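Local coordinates for bifunctional cytochrome P450/NADPH--P450 reductase (Deinococcus aerius, PDB 7F3H), which probably hydroxylates organic substrates with molecular oxygen at its heme iron, using electrons that a fused reductase draws from NADPH, at residues T152-S157 / R166-D171; G274-T279 / L417-I422; R299-D304 / Y309-R314. All blocks are in the same frame, centred on the assembly; numbering follows the deposited sequence.

Contact 1 of 3, residues T152-S157 / R166-D171; sequences TLDTIS and RSFDKD
Asp-154 and Ser-167 show how a helix of the cytochrome P450 fold can hold the loop that follows it: a carboxylate on helix 144-161 meets the second residue of a type I beta turn, Arg-166 to Asp-169. Ser-167 OG donates to Asp-154 OD1 over 2.8 Å, approaching from the syn side but 31° out of the carboxylate plane, while Ser-167 N gives a fairly straight bond (164°) of 2.9 Å to the syn lone pair of Asp-154 OD2. One serine can serve both oxygens because its OG lies beside its own backbone N (chi1 -63°), which brings the two donors to the same carboxylate. This matters for a buried acid, since each oxygen has a donor and any negative charge is probably eased by the pair. The bonds also fix the rotation of the carboxylate, with Val-126 and Phe-165 packing against the Asp-154 side chain. The same helix brings Ile-156 to the heme, so the clasp ties the loop to the pocket. Inside the turn, Asp-169 N bonds Arg-166 O at 3.2 Å, and Phe-168 O accepts from Arg-136. The Phe-168 ring stands obliquely to the acid, its CD2 lying 4.5 Å from Asp-154 OD2.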
loop_
_atom_site.group_PDB
_atom_site.type_symbol
_atom_site.label_atom_id
_atom_site.label_comp_id
_atom_site.label_asym_id
_atom_site.label_seq_id
_atom_site.Cartn_x
_atom_site.Cartn_y
_atom_site.Cartn_z
ATOM N N THR A 152 2.790 -10.792 3.850
ATOM C CA THR A 152 1.527 -10.100 3.611
ATOM C C THR A 152 0.595 -10.913 2.710
ATOM O O THR A 152 -0.606 -10.978 2.971
ATOM C CB THR A 152 1.799 -8.705 3.041
ATOM O OG1 THR A 152 2.602 -8.805 1.854
ATOM C CG2 THR A 152 2.528 -7.850 4.075
ATOM N N LEU A 153 1.120 -11.584 1.677
ATOM C CA LEU A 153 0.274 -12.464 0.878
ATOM C C LEU A 153 -0.351 -13.555 1.737
ATOM O O LEU A 153 -1.560 -13.771 1.688
ATOM C CB LEU A 153 1.068 -13.073 -0.262
ATOM C CG LEU A 153 1.218 -12.220 -1.516
ATOM C CD1 LEU A 153 2.086 -12.954 -2.567
ATOM C CD2 LEU A 153 -0.152 -11.802 -2.083
ATOM N N ASP A 154 0.453 -14.267 2.520
ATOM C CA ASP A 154 -0.119 -15.320 3.356
ATOM C C ASP A 154 -1.129 -14.766 4.346
ATOM O O ASP A 154 -2.182 -15.375 4.578
ATOM C CB ASP A 154 0.980 -16.063 4.089
ATOM C CG ASP A 154 1.577 -17.143 3.244
ATOM O OD1 ASP A 154 1.423 -17.042 2.014
ATOM O OD2 ASP A 154 2.220 -18.068 3.792
ATOM N N THR A 155 -0.831 -13.617 4.941
ATOM C CA THR A 155 -1.729 -13.067 5.946
ATOM C C THR A 155 -3.052 -12.665 5.310
ATOM O O THR A 155 -4.136 -13.012 5.811
ATOM C CB THR A 155 -1.068 -11.883 6.646
ATOM O OG1 THR A 155 0.163 -12.318 7.249
ATOM C CG2 THR A 155 -1.958 -11.379 7.738
ATOM N N ILE A 156 -2.985 -11.906 4.218
ATOM C CA ILE A 156 -4.226 -11.467 3.619
ATOM C C ILE A 156 -4.985 -12.673 3.049
ATOM O O ILE A 156 -6.208 -12.704 3.123
ATOM C CB ILE A 156 -3.964 -10.335 2.597
ATOM C CG1 ILE A 156 -5.236 -9.540 2.361
ATOM C CG2 ILE A 156 -3.548 -10.865 1.271
ATOM C CD1 ILE A 156 -5.871 -9.010 3.654
ATOM N N SER A 157 -4.288 -13.720 2.567
ATOM C CA SER A 157 -4.953 -14.922 2.033
ATOM C C SER A 157 -5.660 -15.720 3.124
ATOM O O SER A 157 -6.775 -16.220 2.916
ATOM C CB SER A 157 -3.940 -15.819 1.310
ATOM O OG SER A 157 -3.362 -15.177 0.180
ATOM N N ARG A 166 1.283 -21.162 2.599
ATOM C CA ARG A 166 2.497 -21.659 3.246
ATOM C C ARG A 166 3.758 -21.199 2.523
ATOM O O ARG A 166 4.649 -21.994 2.207
ATOM C CB ARG A 166 2.445 -23.178 3.332
ATOM C CG ARG A 166 1.123 -23.690 3.920
ATOM C CD ARG A 166 1.251 -25.110 4.418
ATOM N NE ARG A 166 -0.076 -25.700 4.510
ATOM C CZ ARG A 166 -0.755 -25.839 5.636
ATOM N NH1 ARG A 166 -0.222 -25.465 6.802
ATOM N NH2 ARG A 166 -1.968 -26.376 5.592
ATOM N N SER A 167 3.853 -19.883 2.303
ATOM C CA SER A 167 4.949 -19.330 1.509
ATOM C C SER A 167 6.320 -19.406 2.193
ATOM O O SER A 167 7.323 -19.149 1.522
ATOM C CB SER A 167 4.646 -17.873 1.137
ATOM O OG SER A 167 3.496 -17.811 0.320
ATOM N N PHE A 168 6.396 -19.686 3.502
ATOM C CA PHE A 168 7.679 -19.807 4.202
ATOM C C PHE A 168 8.182 -21.241 4.304
ATOM O O PHE A 168 9.290 -21.454 4.805
ATOM C CB PHE A 168 7.590 -19.193 5.610
ATOM C CG PHE A 168 7.294 -17.706 5.603
ATOM C CD1 PHE A 168 8.255 -16.795 5.191
ATOM C CD2 PHE A 168 6.037 -17.226 5.964
ATOM C CE1 PHE A 168 7.973 -15.414 5.162
ATOM C CE2 PHE A 168 5.743 -15.855 5.935
ATOM C CZ PHE A 168 6.713 -14.948 5.533
ATOM N N ASP A 169 7.381 -22.230 3.880
ATOM C CA ASP A 169 7.844 -23.616 3.857
ATOM C C ASP A 169 8.772 -23.878 2.677
ATOM O O ASP A 169 9.546 -24.830 2.721
ATOM C CB ASP A 169 6.663 -24.608 3.781
ATOM C CG ASP A 169 5.897 -24.739 5.102
ATOM O OD1 ASP A 169 6.489 -24.545 6.177
ATOM O OD2 ASP A 169 4.686 -25.042 5.068
ATOM N N LYS A 170 8.720 -23.051 1.636
ATOM C CA LYS A 170 9.393 -23.331 0.372
ATOM C C LYS A 170 9.816 -22.024 -0.270
ATOM O O LYS A 170 9.255 -20.963 -0.011
ATOM C CB LYS A 170 8.485 -24.008 -0.686
ATOM C CG LYS A 170 8.027 -25.442 -0.520
ATOM C CD LYS A 170 7.108 -25.858 -1.725
ATOM C CE LYS A 170 7.781 -25.585 -3.086
ATOM N NZ LYS A 170 6.899 -25.780 -4.286
ATOM N N ASP A 171 10.789 -22.128 -1.145
ATOM C CA ASP A 171 11.245 -20.959 -1.853
ATOM C C ASP A 171 10.246 -20.599 -2.942
ATOM O O ASP A 171 10.109 -19.417 -3.326
ATOM C CB ASP A 171 12.641 -21.225 -2.415
ATOM C CG ASP A 171 13.247 -20.022 -3.092
ATOM O OD1 ASP A 171 13.118 -18.911 -2.528
ATOM O OD2 ASP A 171 13.903 -20.186 -4.155
#

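Contact 2 of 3, residues G274-T279 / L417-I422; sequences GLLAFT and LALLLI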
loop_
_atom_site.group_PDB
_atom_site.type_symbol
_atom_site.label_atom_id
_atom_site.label_comp_id
_atom_site.label_asym_id
_atom_site.label_seq_id
_atom_site.Cartn_x
_atom_site.Cartn_y
_atom_site.Cartn_z
ATOM N N GLY A 274 5.718 -3.235 1.231
ATOM C CA GLY A 274 6.503 -2.032 1.050
ATOM C C GLY A 274 6.690 -1.252 2.337
ATOM O O GLY A 274 7.811 -0.860 2.686
ATOM N N LEU A 275 5.582 -0.996 3.053
ATOM C CA LEU A 275 5.677 -0.274 4.317
ATOM C C LEU A 275 6.674 -0.965 5.239
ATOM O O LEU A 275 7.499 -0.303 5.884
ATOM C CB LEU A 275 4.298 -0.144 4.976
ATOM C CG LEU A 275 4.275 0.335 6.441
ATOM C CD1 LEU A 275 5.125 1.580 6.630
ATOM C CD2 LEU A 275 2.843 0.585 6.996
ATOM N N LEU A 276 6.617 -2.303 5.288
ATOM C CA LEU A 276 7.447 -3.054 6.223
ATOM C C LEU A 276 8.925 -3.018 5.832
ATOM O O LEU A 276 9.799 -2.807 6.685
ATOM C CB LEU A 276 6.939 -4.479 6.316
ATOM C CG LEU A 276 5.820 -4.612 7.348
ATOM C CD1 LEU A 276 5.142 -5.945 7.133
ATOM C CD2 LEU A 276 6.415 -4.527 8.731
ATOM N N ALA A 277 9.213 -3.199 4.542
ATOM C CA ALA A 277 10.585 -3.106 4.056
ATOM C C ALA A 277 11.158 -1.712 4.267
ATOM O O ALA A 277 12.303 -1.558 4.722
ATOM C CB ALA A 277 10.631 -3.473 2.584
ATOM N N PHE A 278 10.376 -0.680 3.964
ATOM C CA PHE A 278 10.860 0.677 4.170
ATOM C C PHE A 278 11.123 0.932 5.645
ATOM O O PHE A 278 12.083 1.621 5.998
ATOM C CB PHE A 278 9.861 1.704 3.617
ATOM C CG PHE A 278 10.059 2.028 2.147
ATOM C CD1 PHE A 278 11.268 2.528 1.687
ATOM C CD2 PHE A 278 9.040 1.807 1.221
ATOM C CE1 PHE A 278 11.457 2.813 0.335
ATOM C CE2 PHE A 278 9.233 2.090 -0.138
ATOM C CZ PHE A 278 10.445 2.594 -0.571
ATOM N N THR A 279 10.296 0.367 6.524
ATOM C CA THR A 279 10.505 0.573 7.956
ATOM C C THR A 279 11.793 -0.078 8.428
ATOM O O THR A 279 12.552 0.516 9.204
ATOM C CB THR A 279 9.302 0.050 8.727
ATOM O OG1 THR A 279 8.139 0.796 8.324
ATOM C CG2 THR A 279 9.517 0.187 10.232
ATOM N N LEU A 417 2.553 -5.984 14.433
ATOM C CA LEU A 417 2.815 -7.321 14.978
ATOM C C LEU A 417 4.094 -7.929 14.421
ATOM O O LEU A 417 4.878 -8.553 15.155
ATOM C CB LEU A 417 1.642 -8.242 14.673
ATOM C CG LEU A 417 1.858 -9.701 15.034
ATOM C CD1 LEU A 417 2.143 -9.871 16.519
ATOM C CD2 LEU A 417 0.632 -10.482 14.635
ATOM N N ALA A 418 4.273 -7.835 13.107
ATOM C CA ALA A 418 5.482 -8.346 12.475
ATOM C C ALA A 418 6.709 -7.715 13.113
ATOM O O ALA A 418 7.665 -8.413 13.474
ATOM C CB ALA A 418 5.451 -8.077 10.967
ATOM N N LEU A 419 6.687 -6.388 13.262
ATOM C CA LEU A 419 7.842 -5.680 13.803
ATOM C C LEU A 419 8.100 -6.092 15.245
ATOM O O LEU A 419 9.246 -6.338 15.640
ATOM C CB LEU A 419 7.601 -4.169 13.696
ATOM C CG LEU A 419 7.966 -3.555 12.330
ATOM C CD1 LEU A 419 7.409 -2.123 12.066
ATOM C CD2 LEU A 419 9.482 -3.573 12.158
ATOM N N LEU A 420 7.027 -6.173 16.040
ATOM C CA LEU A 420 7.115 -6.617 17.423
ATOM C C LEU A 420 7.817 -7.964 17.528
ATOM O O LEU A 420 8.783 -8.122 18.287
ATOM C CB LEU A 420 5.696 -6.698 18.005
ATOM C CG LEU A 420 5.524 -7.186 19.441
ATOM C CD1 LEU A 420 6.304 -6.284 20.390
ATOM C CD2 LEU A 420 4.067 -7.233 19.788
ATOM N N LEU A 421 7.376 -8.939 16.733
ATOM C CA LEU A 421 7.970 -10.264 16.846
ATOM C C LEU A 421 9.411 -10.276 16.332
ATOM O O LEU A 421 10.304 -10.851 16.972
ATOM C CB LEU A 421 7.105 -11.270 16.093
ATOM C CG LEU A 421 5.785 -11.738 16.723
ATOM C CD1 LEU A 421 5.102 -12.768 15.805
ATOM C CD2 LEU A 421 5.979 -12.301 18.142
ATOM N N ILE A 422 9.666 -9.590 15.212
ATOM C CA ILE A 422 11.006 -9.546 14.627
ATOM C C ILE A 422 11.999 -8.961 15.618
ATOM O O ILE A 422 13.077 -9.522 15.853
ATOM C CB ILE A 422 10.979 -8.746 13.311
ATOM C CG1 ILE A 422 10.350 -9.602 12.215
ATOM C CG2 ILE A 422 12.404 -8.245 12.890
ATOM C CD1 ILE A 422 10.031 -8.821 10.977
#
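Leu-419 reaches from helix 408-425 toward helix 254-285, two core helices of the P450 fold, and meets Leu-276 and Thr-279, one turn apart. The short axes cross at -38° and come no nearer than 11.4 Å, so the helices meet through side chains rather than backbones. The tight part is at Thr-279, whose CG2 lies 3.6 Å from Leu-419 CD1 as the two side chains pass at a slant. CG2 gets there because it stands anti to its backbone N, while the hydroxyl, at chi1 -62°, turns back to its own helix and gives a 2.8 Å bond from OG1 to Leu-275 O. That carbonyl also takes Thr-279 N, from its other face. A serine here would keep the hydroxyl but lack CG2, and would probably open a gap beside Leu-419 CD1. The packing is looser where Leu-276 and Leu-419 slide past each other in opposite senses, with Leu-276 CD2 4.0 Å from Leu-419 CG and 4.3 Å from Ala-418 CB. This side too is buried: Leu-151 of helix 144-161 touches both Leu-276 and Ala-418. The side chain of Leu-276 lies about 8 Å from the heme, so the seam runs close to the cofactor. With no hydrogen bond between the segments and the one hydroxyl engaged within its own helix, cohesion probably rests on van der Waals fit and the exclusion of water.

Contact 3 of 3, residues R299-D304 / Y309-R314; sequences RLLPGD and YDTVMR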
loop_
_atom_site.group_PDB
_atom_site.type_symbol
_atom_site.label_atom_id
_atom_site.label_comp_id
_atom_site.label_asym_id
_atom_site.label_seq_id
_atom_site.Cartn_x
_atom_site.Cartn_y
_atom_site.Cartn_z
ATOM N N ARG A 299 10.048 -4.380 27.066
ATOM C CA ARG A 299 9.094 -4.007 28.100
ATOM C C ARG A 299 7.844 -4.871 28.014
ATOM O O ARG A 299 7.378 -5.401 29.028
ATOM C CB ARG A 299 8.754 -2.533 27.940
ATOM C CG ARG A 299 7.917 -1.947 29.016
ATOM C CD ARG A 299 8.044 -0.426 29.022
ATOM N NE ARG A 299 7.881 0.233 27.722
ATOM C CZ ARG A 299 8.881 0.830 27.058
ATOM N NH1 ARG A 299 10.120 0.832 27.565
ATOM N NH2 ARG A 299 8.643 1.438 25.890
ATOM N N LEU A 300 7.332 -5.085 26.806
ATOM C CA LEU A 300 6.047 -5.748 26.658
ATOM C C LEU A 300 6.141 -7.254 26.464
ATOM O O LEU A 300 5.186 -7.959 26.794
ATOM C CB LEU A 300 5.294 -5.154 25.479
ATOM C CG LEU A 300 4.768 -3.761 25.741
ATOM C CD1 LEU A 300 4.307 -3.180 24.407
ATOM C CD2 LEU A 300 3.629 -3.857 26.744
ATOM N N LEU A 301 7.227 -7.767 25.876
ATOM C CA LEU A 301 7.383 -9.200 25.611
ATOM C C LEU A 301 8.693 -9.751 26.147
ATOM O O LEU A 301 9.579 -10.131 25.368
ATOM C CB LEU A 301 7.303 -9.491 24.116
ATOM C CG LEU A 301 5.967 -9.271 23.409
ATOM C CD1 LEU A 301 6.179 -9.572 21.930
ATOM C CD2 LEU A 301 4.829 -10.126 24.009
ATOM N N PRO A 302 8.853 -9.836 27.462
ATOM C CA PRO A 302 10.087 -10.435 27.991
ATOM C C PRO A 302 10.148 -11.917 27.641
ATOM O O PRO A 302 9.121 -12.572 27.426
ATOM C CB PRO A 302 9.981 -10.214 29.504
ATOM C CG PRO A 302 8.481 -10.081 29.768
ATOM C CD PRO A 302 7.882 -9.488 28.523
ATOM N N GLY A 303 11.381 -12.436 27.588
ATOM C CA GLY A 303 11.613 -13.821 27.225
ATOM C C GLY A 303 10.954 -14.131 25.906
ATOM O O GLY A 303 10.958 -13.313 24.979
ATOM N N ASP A 304 10.349 -15.314 25.815
ATOM C CA ASP A 304 9.754 -15.736 24.556
ATOM C C ASP A 304 8.245 -15.587 24.604
ATOM O O ASP A 304 7.528 -16.219 23.821
ATOM C CB ASP A 304 10.154 -17.178 24.226
ATOM C CG ASP A 304 9.770 -18.166 25.319
ATOM O OD1 ASP A 304 9.135 -17.743 26.313
ATOM O OD2 ASP A 304 10.083 -19.375 25.184
ATOM N N TYR A 309 -3.504 -9.589 20.876
ATOM C CA TYR A 309 -3.936 -8.334 20.265
ATOM C C TYR A 309 -3.803 -7.172 21.244
ATOM O O TYR A 309 -3.502 -6.038 20.838
ATOM C CB TYR A 309 -5.363 -8.469 19.742
ATOM C CG TYR A 309 -5.987 -7.183 19.273
ATOM C CD1 TYR A 309 -5.651 -6.626 18.039
ATOM C CD2 TYR A 309 -6.940 -6.525 20.055
ATOM C CE1 TYR A 309 -6.245 -5.436 17.595
ATOM C CE2 TYR A 309 -7.532 -5.337 19.617
ATOM C CZ TYR A 309 -7.180 -4.806 18.392
ATOM O OH TYR A 309 -7.761 -3.642 17.980
ATOM N N ASP A 310 -4.041 -7.434 22.535
ATOM C CA ASP A 310 -3.844 -6.403 23.546
ATOM C C ASP A 310 -2.406 -5.918 23.548
ATOM O O ASP A 310 -2.143 -4.714 23.682
ATOM C CB ASP A 310 -4.228 -6.930 24.931
ATOM C CG ASP A 310 -4.581 -5.813 25.897
ATOM O OD1 ASP A 310 -5.513 -5.049 25.546
ATOM O OD2 ASP A 310 -3.916 -5.674 26.965
ATOM N N THR A 311 -1.453 -6.844 23.449
ATOM C CA THR A 311 -0.064 -6.418 23.375
ATOM C C THR A 311 0.116 -5.404 22.262
ATOM O O THR A 311 0.670 -4.320 22.480
ATOM C CB THR A 311 0.856 -7.609 23.168
ATOM O OG1 THR A 311 0.504 -8.629 24.103
ATOM C CG2 THR A 311 2.313 -7.175 23.385
ATOM N N VAL A 312 -0.394 -5.728 21.068
ATOM C CA VAL A 312 -0.232 -4.835 19.930
ATOM C C VAL A 312 -0.824 -3.471 20.236
ATOM O O VAL A 312 -0.223 -2.433 19.916
ATOM C CB VAL A 312 -0.866 -5.450 18.670
ATOM C CG1 VAL A 312 -0.785 -4.443 17.521
ATOM C CG2 VAL A 312 -0.158 -6.756 18.295
ATOM N N MET A 313 -1.989 -3.447 20.896
ATOM C CA MET A 313 -2.675 -2.185 21.141
ATOM C C MET A 313 -2.018 -1.390 22.265
ATOM O O MET A 313 -2.220 -0.176 22.354
ATOM C CB MET A 313 -4.157 -2.436 21.449
ATOM C CG MET A 313 -4.921 -3.078 20.286
ATOM S SD MET A 313 -4.540 -2.316 18.661
ATOM C CE MET A 313 -4.990 -0.603 18.912
ATOM N N ARG A 314 -1.178 -2.028 23.072
ATOM C CA ARG A 314 -0.422 -1.322 24.093
ATOM C C ARG A 314 0.865 -0.712 23.567
ATOM O O ARG A 314 1.557 -0.037 24.325
ATOM C CB ARG A 314 -0.098 -2.271 25.253
ATOM C CG ARG A 314 -1.309 -2.536 26.155
ATOM C CD ARG A 314 -1.049 -3.665 27.120
ATOM N NE ARG A 314 -0.305 -3.207 28.293
ATOM C CZ ARG A 314 0.390 -4.004 29.103
ATOM N NH1 ARG A 314 0.437 -5.315 28.881
ATOM N NH2 ARG A 314 1.038 -3.495 30.145
#
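Arg-314 N is shared by two carbonyls of its own segment, Asp-310 O at 2.9 Å and, more weakly, Thr-311 O at 3.0 Å. The Asp-310 bond, with the weak second one, helps to set the backbone from which the arginine side chain leaves toward Leu-300, at the end of helix 287-300. The chain of Arg-314 bends at chi3 (82°), and the bend turns the flat guanidinium broadside to the leucine. Leu-300 CD2 then sits over the centre of one face, 4.0 Å from Arg-314 CZ, and the two side chains cross at a slant. A methyl over the flat of the group uses none of its N-H bonds, which lie in the guanidinium plane, so the contact is one of van der Waals packing at a partly exposed edge of the molecule.

The deeper half belongs to Thr-311. Its methyl, CG2, rests against two consecutive leucines, 3.9 Å from Leu-301 CD2 and 4.2 Å from Leu-300 CB. The threonine divides its branches by chemistry: CG2 faces the leucines, whereas OG1 takes a hydrogen bond from the backbone N of Thr-308, just ahead of helix 309-313. Leu-301 is the first residue beyond helix 287-300 to leave helical geometry, and it is the buried member of the group. No hydrogen bond passes between the two segments, which therefore meet through apolar contacts, with the arginine face taking part only at Leu-300.

The arrangement closes the short connection from the J helix, 287-300, to the brief J' helix, 309-313. Helix 408-425 packs against it: its Leu-420 touches both Leu-301 and Thr-311, while its Gln-424 bonds Gly-303 O. Val-312 packs on Phe-120 of helix 113-137, placing the small helix against two long ones.

Overall arrangement
Taken together, the three contacts follow the fold from its helical core to its rim. Contact 2 is wholly buried and apolar, joining two long helices distant in sequence. Contact 1 is also buried, yet its chemistry is polar, a carboxylate gripping a turn close along the chain. Contact 3, partly exposed, mixes leucines with an arginine face and is nested in the loop that contact 2 closes. Helix 408-425 supplies one segment of contact 2 and is packed upon by contact 3: Leu-420 CG lies 3.5 Å from Leu-301 CD1. Contact 1 does not touch contact 2, although helix 144-161 packs on both of its helices, and contact 3 lies farther off, about 24 Å between centres.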